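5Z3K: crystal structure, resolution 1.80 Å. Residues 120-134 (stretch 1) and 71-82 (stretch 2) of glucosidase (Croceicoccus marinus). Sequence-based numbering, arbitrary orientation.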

ATOM      1  N   ALA A 120      -6.347 -26.720   0.839  1.00 18.36           N
ATOM      2  CA  ALA A 120      -5.872 -27.591   1.907  1.00 18.68           C
ATOM      3  C   ALA A 120      -6.499 -28.980   1.800  1.00 22.84           C
ATOM      4  O   ALA A 120      -7.703 -29.117   1.575  1.00 21.27           O
ATOM      5  CB  ALA A 120      -6.198 -26.989   3.272  1.00 19.91           C
ATOM      6  N   ARG A 121      -5.658 -30.006   1.973  1.00 24.45           N
ATOM      7  CA  ARG A 121      -6.064 -31.411   2.017  1.00 25.18           C
ATOM      8  C   ARG A 121      -6.726 -31.779   3.339  1.00 25.52           C
ATOM      9  O   ARG A 121      -7.682 -32.563   3.362  1.00 27.74           O
ATOM     10  CB  ARG A 121      -4.834 -32.300   1.819  1.00 30.54           C
ATOM     11  CG  ARG A 121      -4.724 -33.023   0.497  1.00 36.03           C
ATOM     12  CD  ARG A 121      -3.962 -34.341   0.698  1.00 41.02           C
ATOM     13  NE  ARG A 121      -2.621 -34.144   1.265  1.00 41.14           N
ATOM     14  CZ  ARG A 121      -2.265 -34.515   2.495  1.00 45.59           C
ATOM     15  NH1 ARG A 121      -3.146 -35.090   3.289  1.00 40.63           N
ATOM     16  NH2 ARG A 121      -1.029 -34.307   2.938  1.00 41.80           N
ATOM     17  N   ASP A 122      -6.199 -31.260   4.444  1.00 22.13           N
ATOM     18  CA  ASP A 122      -6.603 -31.648   5.791  1.00 24.75           C
ATOM     19  C   ASP A 122      -6.913 -30.353   6.528  1.00 24.27           C
ATOM     20  O   ASP A 122      -6.006 -29.709   7.069  1.00 19.36           O
ATOM     21  CB  ASP A 122      -5.502 -32.459   6.481  1.00 24.63           C
ATOM     22  CG  ASP A 122      -5.843 -32.844   7.919  1.00 22.19           C
ATOM     23  OD1 ASP A 122      -6.787 -32.278   8.503  1.00 23.60           O
ATOM     24  OD2 ASP A 122      -5.153 -33.730   8.475  1.00 24.09           O
ATOM     25  N   LEU A 123      -8.196 -29.995   6.573  1.00 18.55           N
ATOM     26  CA  LEU A 123      -8.574 -28.672   7.063  1.00 18.84           C
ATOM     27  C   LEU A 123      -8.320 -28.545   8.559  1.00 22.41           C
ATOM     28  O   LEU A 123      -7.907 -27.480   9.038  1.00 21.30           O
ATOM     29  CB  LEU A 123     -10.043 -28.396   6.728  1.00 17.20           C
ATOM     30  CG  LEU A 123     -10.539 -26.952   6.827  1.00 27.91           C
ATOM     31  CD1 LEU A 123      -9.804 -26.067   5.836  1.00 21.14           C
ATOM     32  CD2 LEU A 123     -12.058 -26.871   6.623  1.00 25.02           C
ATOM     33  N   ALA A 124      -8.543 -29.625   9.312  1.00 22.97           N
ATOM     34  CA  ALA A 124      -8.298 -29.586  10.749  1.00 20.86           C
ATOM     35  C   ALA A 124      -6.824 -29.332  11.055  1.00 21.28           C
ATOM     36  O   ALA A 124      -6.500 -28.516  11.926  1.00 22.64           O
ATOM     37  CB  ALA A 124      -8.773 -30.891  11.396  1.00 18.60           C
ATOM     38  N   LYS A 125      -5.914 -30.003  10.338  1.00 17.95           N
ATOM     39  CA  LYS A 125      -4.489 -29.771  10.569  1.00 19.28           C
ATOM     40  C   LYS A 125      -4.060 -28.403  10.044  1.00 24.93           C
ATOM     41  O   LYS A 125      -3.243 -27.721  10.674  1.00 20.92           O
ATOM     42  CB  LYS A 125      -3.651 -30.883   9.931  1.00 22.71           C
ATOM     43  CG  LYS A 125      -2.171 -30.894  10.378  1.00 21.12           C
ATOM     44  CD  LYS A 125      -1.423 -32.092   9.823  1.00 29.52           C
ATOM     45  CE  LYS A 125      -0.142 -32.335  10.604  1.00 29.20           C
ATOM     46  NZ  LYS A 125       0.527 -33.625  10.240  1.00 24.98           N
ATOM     47  N   TYR A 126      -4.592 -27.991   8.889  1.00 17.82           N
ATOM     48  CA  TYR A 126      -4.339 -26.640   8.394  1.00 22.66           C
ATOM     49  C   TYR A 126      -4.663 -25.599   9.467  1.00 19.62           C
ATOM     50  O   TYR A 126      -3.868 -24.691   9.742  1.00 17.75           O
ATOM     51  CB  TYR A 126      -5.167 -26.411   7.122  1.00 20.63           C
ATOM     52  CG  TYR A 126      -4.910 -25.095   6.415  1.00 20.95           C
ATOM     53  CD1 TYR A 126      -3.816 -24.939   5.560  1.00 20.39           C
ATOM     54  CD2 TYR A 126      -5.766 -24.017   6.590  1.00 18.19           C
ATOM     55  CE1 TYR A 126      -3.588 -23.722   4.897  1.00 18.12           C
ATOM     56  CE2 TYR A 126      -5.545 -22.805   5.935  1.00 22.50           C
ATOM     57  CZ  TYR A 126      -4.454 -22.671   5.092  1.00 17.75           C
ATOM     58  OH  TYR A 126      -4.224 -21.471   4.448  1.00 16.40           O
ATOM     59  N   GLU A 127      -5.817 -25.750  10.119  1.00 18.96           N
ATOM     60  CA  GLU A 127      -6.232 -24.791  11.139  1.00 20.14           C
ATOM     61  C   GLU A 127      -5.271 -24.782  12.330  1.00 19.56           C
ATOM     62  O   GLU A 127      -4.925 -23.709  12.840  1.00 21.83           O
ATOM     63  CB  GLU A 127      -7.669 -25.103  11.578  1.00 19.31           C
ATOM     64  CG  GLU A 127      -8.238 -24.141  12.617  1.00 21.75           C
ATOM     65  CD  GLU A 127      -9.726 -24.366  12.878  1.00 30.10           C
ATOM     66  OE1 GLU A 127     -10.366 -25.101  12.097  1.00 24.87           O
ATOM     67  OE2 GLU A 127     -10.256 -23.795  13.855  1.00 28.81           O
ATOM     68  N   GLN A 128      -4.829 -25.938  12.763  1.00 22.29           N
ATOM     69  CA  GLN A 128      -3.897 -25.997  13.847  1.00 25.35           C
ATOM     70  C   GLN A 128      -2.576 -25.295  13.475  1.00 18.20           C
ATOM     71  O   GLN A 128      -2.033 -24.596  14.238  1.00 19.74           O
ATOM     72  CB  GLN A 128      -3.566 -27.450  14.203  1.00 21.00           C
ATOM     73  CG  GLN A 128      -4.661 -28.287  14.768  1.00 33.05           C
ATOM     74  CD  GLN A 128      -4.135 -29.685  15.130  1.00 41.05           C
ATOM     75  OE1 GLN A 128      -4.125 -30.572  14.321  1.00 50.84           O
ATOM     76  NE2 GLN A 128      -3.604 -29.822  16.314  1.00 38.38           N
ATOM     77  N   VAL A 129      -2.130 -25.502  12.269  1.00 16.22           N
ATOM     78  CA  VAL A 129      -0.850 -24.938  11.855  1.00 16.80           C
ATOM     79  C   VAL A 129      -0.968 -23.423  11.723  1.00 17.24           C
ATOM     80  O   VAL A 129      -0.063 -22.686  12.128  1.00 15.78           O
ATOM     81  CB  VAL A 129      -0.364 -25.626  10.564  1.00 18.54           C
ATOM     82  CG1 VAL A 129       0.734 -24.830   9.888  1.00 18.98           C
ATOM     83  CG2 VAL A 129       0.133 -27.032  10.904  1.00 15.96           C
ATOM     84  N   VAL A 130      -2.110 -22.929  11.227  1.00 15.70           N
ATOM     85  CA  VAL A 130      -2.313 -21.478  11.167  1.00 17.82           C
ATOM     86  C   VAL A 130      -2.311 -20.886  12.567  1.00 23.89           C
ATOM     87  O   VAL A 130      -1.720 -19.823  12.811  1.00 19.18           O
ATOM     88  CB  VAL A 130      -3.615 -21.124  10.423  1.00 16.46           C
ATOM     89  CG1 VAL A 130      -3.921 -19.610  10.568  1.00 13.35           C
ATOM     90  CG2 VAL A 130      -3.525 -21.516   8.955  1.00 15.48           C
ATOM     91  N   GLU A 131      -2.951 -21.572  13.514  1.00 17.76           N
ATOM     92  CA  GLU A 131      -3.049 -21.029  14.864  1.00 20.35           C
ATOM     93  C   GLU A 131      -1.669 -20.891  15.503  1.00 18.88           C
ATOM     94  O   GLU A 131      -1.377 -19.877  16.148  1.00 18.63           O
ATOM     95  CB  GLU A 131      -3.966 -21.907  15.720  1.00 21.95           C
ATOM     96  CG  GLU A 131      -4.073 -21.473  17.180  1.00 25.55           C
ATOM     97  CD  GLU A 131      -5.011 -22.357  17.987  1.00 36.51           C
ATOM     98  OE1 GLU A 131      -5.667 -23.236  17.391  1.00 34.61           O
ATOM     99  OE2 GLU A 131      -5.086 -22.174  19.221  1.00 39.66           O
ATOM    100  N   ASN A 132      -0.798 -21.886  15.326  1.00 20.49           N
ATOM    101  CA  ASN A 132       0.527 -21.794  15.932  1.00 20.78           C
ATOM    102  C   ASN A 132       1.458 -20.855  15.182  1.00 21.51           C
ATOM    103  O   ASN A 132       2.408 -20.341  15.783  1.00 19.25           O
ATOM    104  CB  ASN A 132       1.163 -23.181  16.048  1.00 17.19           C
ATOM    105  CG  ASN A 132       0.541 -24.004  17.165  1.00 24.51           C
ATOM    106  OD1 ASN A 132      -0.074 -23.452  18.087  1.00 23.47           O
ATOM    107  ND2 ASN A 132       0.683 -25.325  17.083  1.00 24.80           N
ATOM    108  N   ILE A 133       1.233 -20.630  13.885  1.00 20.23           N
ATOM    109  CA  ILE A 133       1.944 -19.546  13.216  1.00 16.59           C
ATOM    110  C   ILE A 133       1.562 -18.221  13.855  1.00 18.06           C
ATOM    111  O   ILE A 133       2.417 -17.367  14.127  1.00 14.32           O
ATOM    112  CB  ILE A 133       1.648 -19.560  11.703  1.00 20.52           C
ATOM    113  CG1 ILE A 133       2.318 -20.775  11.056  1.00 17.28           C
ATOM    114  CG2 ILE A 133       2.092 -18.246  11.039  1.00 16.48           C
ATOM    115  CD1 ILE A 133       1.753 -21.144   9.720  1.00 14.26           C
ATOM    116  N   VAL A 134       0.269 -18.042  14.136  1.00 15.55           N
ATOM    117  CA  VAL A 134      -0.183 -16.812  14.771  1.00 16.23           C
ATOM    118  C   VAL A 134       0.394 -16.700  16.174  1.00 19.09           C
ATOM    119  O   VAL A 134       0.859 -15.633  16.584  1.00 17.24           O
ATOM    120  CB  VAL A 134      -1.723 -16.746  14.778  1.00 15.28           C
ATOM    121  CG1 VAL A 134      -2.212 -15.519  15.539  1.00 17.13           C
ATOM    122  CG2 VAL A 134      -2.268 -16.732  13.349  1.00 16.75           C
TER
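Stretch 2, residues 71-82: SLFPDWSADPSD

What kind of chain lies against the helix, and which way does it run? Stretch 2 has no regular helix or strand; it is an irregular segment folded by two type I turns, Asp75 to Ala78 and Asp79 to Asp82, so no single crossing angle describes it. It packs against the helix that begins at Leu123, and the two stretches together bury 596 Å². Its path is not a simple run along the helix: Leu72 lies beside Ile133, Trp76 reaches back to the first turns around Lys125 and Tyr126, and Pro80 returns to Val129, where the CA atoms come within 5.9 Å.

How does the first part of stretch 2 meet the helix? Leu72 points toward it and touches Ile133, with Leu72 CD1 4.1 Å from Ile133 CD1. Phe73 follows with its ring turned so that one face receives Val129: Val129 CG2 sits 3.6 Å from the centroid of the Phe73 ring and only 7° off the ring normal, a CH-pi contact. Pro74 and Asp75 make no contact with the helix, but Asp75 shapes what comes next. Asp75 OD1 accepts from Ser77 N at 2.8 Å and from Ser77 OG at 2.5 Å, bracing the turn that presents Trp76.

What does that turn offer to the helix? Trp76 gives up 111 Å² of surface, the largest share of any residue here. Its indole lies against Tyr126, with Trp76 CH2 4.0 Å from Tyr126 CD1, and against Val129, with Trp76 CZ3 3.8 Å from Val129 CG2. Lys125, extended with all four chi angles t, carries its ammonium to the turn's backbone: Lys125 NZ donates to Trp76 O at 2.6 Å and to Ala78 O at 2.9 Å. A water adds a lighter link, donating to Trp76 O at 3.1 Å and accepting a weak bond from Arg121 NH2 at 3.3 Å.

Where does the second turn come to rest? Asp79 points away from the helix, and Asp79 OD1 accepts from Ser81 N at 2.8 Å within the turn. Pro80 points toward the helix, its ring resting across two residues one helical turn apart: Pro80 CD is 3.8 Å from Lys125 CE and Pro80 CB is 3.8 Å from Val129 CG2. A turn further on, Asn132 ND2 donates to Pro80 O at 3.0 Å. Ser81 joins through a second water, which lies 2.4 Å from Ser81 OG and accepts from Asn132 ND2 at 3.3 Å, while Asp82 points away.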

ATOM      1  N   SER A  71       8.244 -23.563   2.616  1.00 14.65           N
ATOM      2  CA  SER A  71       6.962 -23.279   3.248  1.00 14.47           C
ATOM      3  C   SER A  71       7.124 -23.144   4.759  1.00 14.93           C
ATOM      4  O   SER A  71       8.052 -23.691   5.357  1.00 14.75           O
ATOM      5  CB  SER A  71       5.959 -24.391   2.918  1.00 14.60           C
ATOM      6  OG  SER A  71       4.738 -24.252   3.645  1.00 16.35           O
ATOM      7  N   LEU A  72       6.185 -22.417   5.376  1.00 12.93           N
ATOM      8  CA  LEU A  72       6.198 -22.233   6.826  1.00 14.18           C
ATOM      9  C   LEU A  72       6.000 -23.551   7.563  1.00 16.38           C
ATOM     10  O   LEU A  72       6.421 -23.685   8.717  1.00 16.67           O
ATOM     11  CB  LEU A  72       5.108 -21.243   7.247  1.00 16.06           C
ATOM     12  CG  LEU A  72       5.269 -19.760   6.889  1.00 18.41           C
ATOM     13  CD1 LEU A  72       3.910 -19.080   6.945  1.00 17.00           C
ATOM     14  CD2 LEU A  72       6.219 -19.095   7.848  1.00 17.29           C
ATOM     15  N   PHE A  73       5.327 -24.514   6.931  1.00 14.97           N
ATOM     16  CA  PHE A  73       5.154 -25.860   7.471  1.00 17.84           C
ATOM     17  C   PHE A  73       5.582 -26.812   6.363  1.00 15.40           C
ATOM     18  O   PHE A  73       4.756 -27.260   5.559  1.00 17.48           O
ATOM     19  CB  PHE A  73       3.710 -26.097   7.911  1.00 17.70           C
ATOM     20  CG  PHE A  73       3.556 -27.207   8.910  1.00 17.56           C
ATOM     21  CD1 PHE A  73       3.860 -27.000  10.247  1.00 16.67           C
ATOM     22  CD2 PHE A  73       3.078 -28.451   8.511  1.00 21.36           C
ATOM     23  CE1 PHE A  73       3.710 -28.020  11.172  1.00 20.36           C
ATOM     24  CE2 PHE A  73       2.921 -29.470   9.426  1.00 18.54           C
ATOM     25  CZ  PHE A  73       3.240 -29.256  10.761  1.00 20.11           C
ATOM     26  N   PRO A  74       6.881 -27.109   6.262  1.00 16.67           N
ATOM     27  CA  PRO A  74       7.395 -27.739   5.036  1.00 15.35           C
ATOM     28  C   PRO A  74       6.974 -29.184   4.844  1.00 17.69           C
ATOM     29  O   PRO A  74       6.958 -29.646   3.699  1.00 20.48           O
ATOM     30  CB  PRO A  74       8.921 -27.626   5.189  1.00 18.37           C
ATOM     31  CG  PRO A  74       9.152 -27.389   6.633  1.00 21.86           C
ATOM     32  CD  PRO A  74       7.952 -26.686   7.172  1.00 18.02           C
ATOM     33  N   ASP A  75       6.637 -29.902   5.911  1.00 19.28           N
ATOM     34  CA  ASP A  75       6.308 -31.327   5.853  1.00 19.44           C
ATOM     35  C   ASP A  75       4.963 -31.516   6.538  1.00 15.52           C
ATOM     36  O   ASP A  75       4.880 -31.479   7.770  1.00 21.69           O
ATOM     37  CB  ASP A  75       7.396 -32.158   6.537  1.00 19.55           C
ATOM     38  CG  ASP A  75       7.110 -33.654   6.533  1.00 22.75           C
ATOM     39  OD1 ASP A  75       5.952 -34.079   6.341  1.00 22.75           O
ATOM     40  OD2 ASP A  75       8.075 -34.416   6.744  1.00 26.23           O
ATOM     41  N   TRP A  76       3.917 -31.761   5.751  1.00 20.14           N
ATOM     42  CA  TRP A  76       2.583 -31.832   6.338  1.00 17.07           C
ATOM     43  C   TRP A  76       2.331 -33.118   7.125  1.00 23.00           C
ATOM     44  O   TRP A  76       1.265 -33.243   7.738  1.00 24.65           O
ATOM     45  CB  TRP A  76       1.531 -31.647   5.243  1.00 17.48           C
ATOM     46  CG  TRP A  76       1.339 -30.193   4.913  1.00 19.76           C
ATOM     47  CD1 TRP A  76       1.831 -29.517   3.827  1.00 19.82           C
ATOM     48  CD2 TRP A  76       0.627 -29.233   5.696  1.00 17.99           C
ATOM     49  NE1 TRP A  76       1.459 -28.188   3.888  1.00 18.02           N
ATOM     50  CE2 TRP A  76       0.720 -27.988   5.025  1.00 16.60           C
ATOM     51  CE3 TRP A  76      -0.087 -29.301   6.899  1.00 20.97           C
ATOM     52  CZ2 TRP A  76       0.125 -26.826   5.520  1.00 17.35           C
ATOM     53  CZ3 TRP A  76      -0.684 -28.144   7.388  1.00 21.90           C
ATOM     54  CH2 TRP A  76      -0.575 -26.922   6.696  1.00 21.57           C
ATOM     55  N   SER A  77       3.275 -34.056   7.157  1.00 24.13           N
ATOM     56  CA  SER A  77       3.145 -35.208   8.040  1.00 27.37           C
ATOM     57  C   SER A  77       3.712 -34.951   9.432  1.00 30.60           C
ATOM     58  O   SER A  77       3.536 -35.791  10.322  1.00 27.28           O
ATOM     59  CB  SER A  77       3.840 -36.427   7.423  1.00 25.13           C
ATOM     60  OG  SER A  77       5.250 -36.262   7.411  1.00 27.16           O
ATOM     61  N   ALA A  78       4.373 -33.812   9.641  1.00 22.27           N
ATOM     62  CA  ALA A  78       5.051 -33.528  10.900  1.00 21.04           C
ATOM     63  C   ALA A  78       4.055 -33.174  12.002  1.00 21.74           C
ATOM     64  O   ALA A  78       2.909 -32.799  11.750  1.00 23.22           O
ATOM     65  CB  ALA A  78       6.059 -32.391  10.725  1.00 22.91           C
ATOM     66  N   ASP A  79       4.518 -33.297  13.238  1.00 25.59           N
ATOM     67  CA  ASP A  79       3.719 -32.946  14.410  1.00 26.08           C
ATOM     68  C   ASP A  79       3.439 -31.445  14.431  1.00 27.43           C
ATOM     69  O   ASP A  79       4.377 -30.651  14.576  1.00 25.14           O
ATOM     70  CB  ASP A  79       4.479 -33.386  15.661  1.00 27.91           C
ATOM     71  CG  ASP A  79       3.750 -33.080  16.955  1.00 30.46           C
ATOM     72  OD1 ASP A  79       2.719 -32.375  16.956  1.00 25.03           O
ATOM     73  OD2 ASP A  79       4.238 -33.555  18.001  1.00 36.86           O
ATOM     74  N   PRO A  80       2.177 -31.014  14.325  1.00 26.44           N
ATOM     75  CA  PRO A  80       1.887 -29.570  14.298  1.00 25.86           C
ATOM     76  C   PRO A  80       2.025 -28.887  15.648  1.00 28.83           C
ATOM     77  O   PRO A  80       1.924 -27.655  15.705  1.00 28.65           O
ATOM     78  CB  PRO A  80       0.438 -29.519  13.810  1.00 25.70           C
ATOM     79  CG  PRO A  80      -0.149 -30.788  14.341  1.00 28.15           C
ATOM     80  CD  PRO A  80       0.947 -31.820  14.249  1.00 23.04           C
ATOM     81  N   SER A  81       2.230 -29.634  16.732  1.00 27.45           N
ATOM     82  CA  SER A  81       2.430 -29.049  18.049  1.00 26.39           C
ATOM     83  C   SER A  81       3.896 -28.810  18.377  1.00 24.20           C
ATOM     84  O   SER A  81       4.193 -28.222  19.419  1.00 29.83           O
ATOM     85  CB  SER A  81       1.816 -29.949  19.122  1.00 32.41           C
ATOM     86  OG  SER A  81       0.410 -29.926  19.025  1.00 41.83           O
ATOM     87  N   ASP A  82       4.810 -29.257  17.524  1.00 29.96           N
ATOM     88  CA  ASP A  82       6.237 -29.138  17.773  1.00 28.00           C
ATOM     89  C   ASP A  82       6.779 -27.928  17.025  1.00 25.91           C
ATOM     90  O   ASP A  82       6.706 -27.904  15.789  1.00 24.50           O
ATOM     91  CB  ASP A  82       6.946 -30.408  17.314  1.00 28.18           C
ATOM     92  CG  ASP A  82       8.418 -30.443  17.700  1.00 29.13           C
ATOM     93  OD1 ASP A  82       9.016 -29.377  17.946  1.00 27.19           O
ATOM     94  OD2 ASP A  82       8.993 -31.553  17.741  1.00 34.56           O
TER
HETATM   95  O   HOH W   1      -1.381 -34.055   6.237  1.00 28.11           O
HETATM   96  O   HOH W   2      -0.720 -27.773  18.751  1.00 39.31           O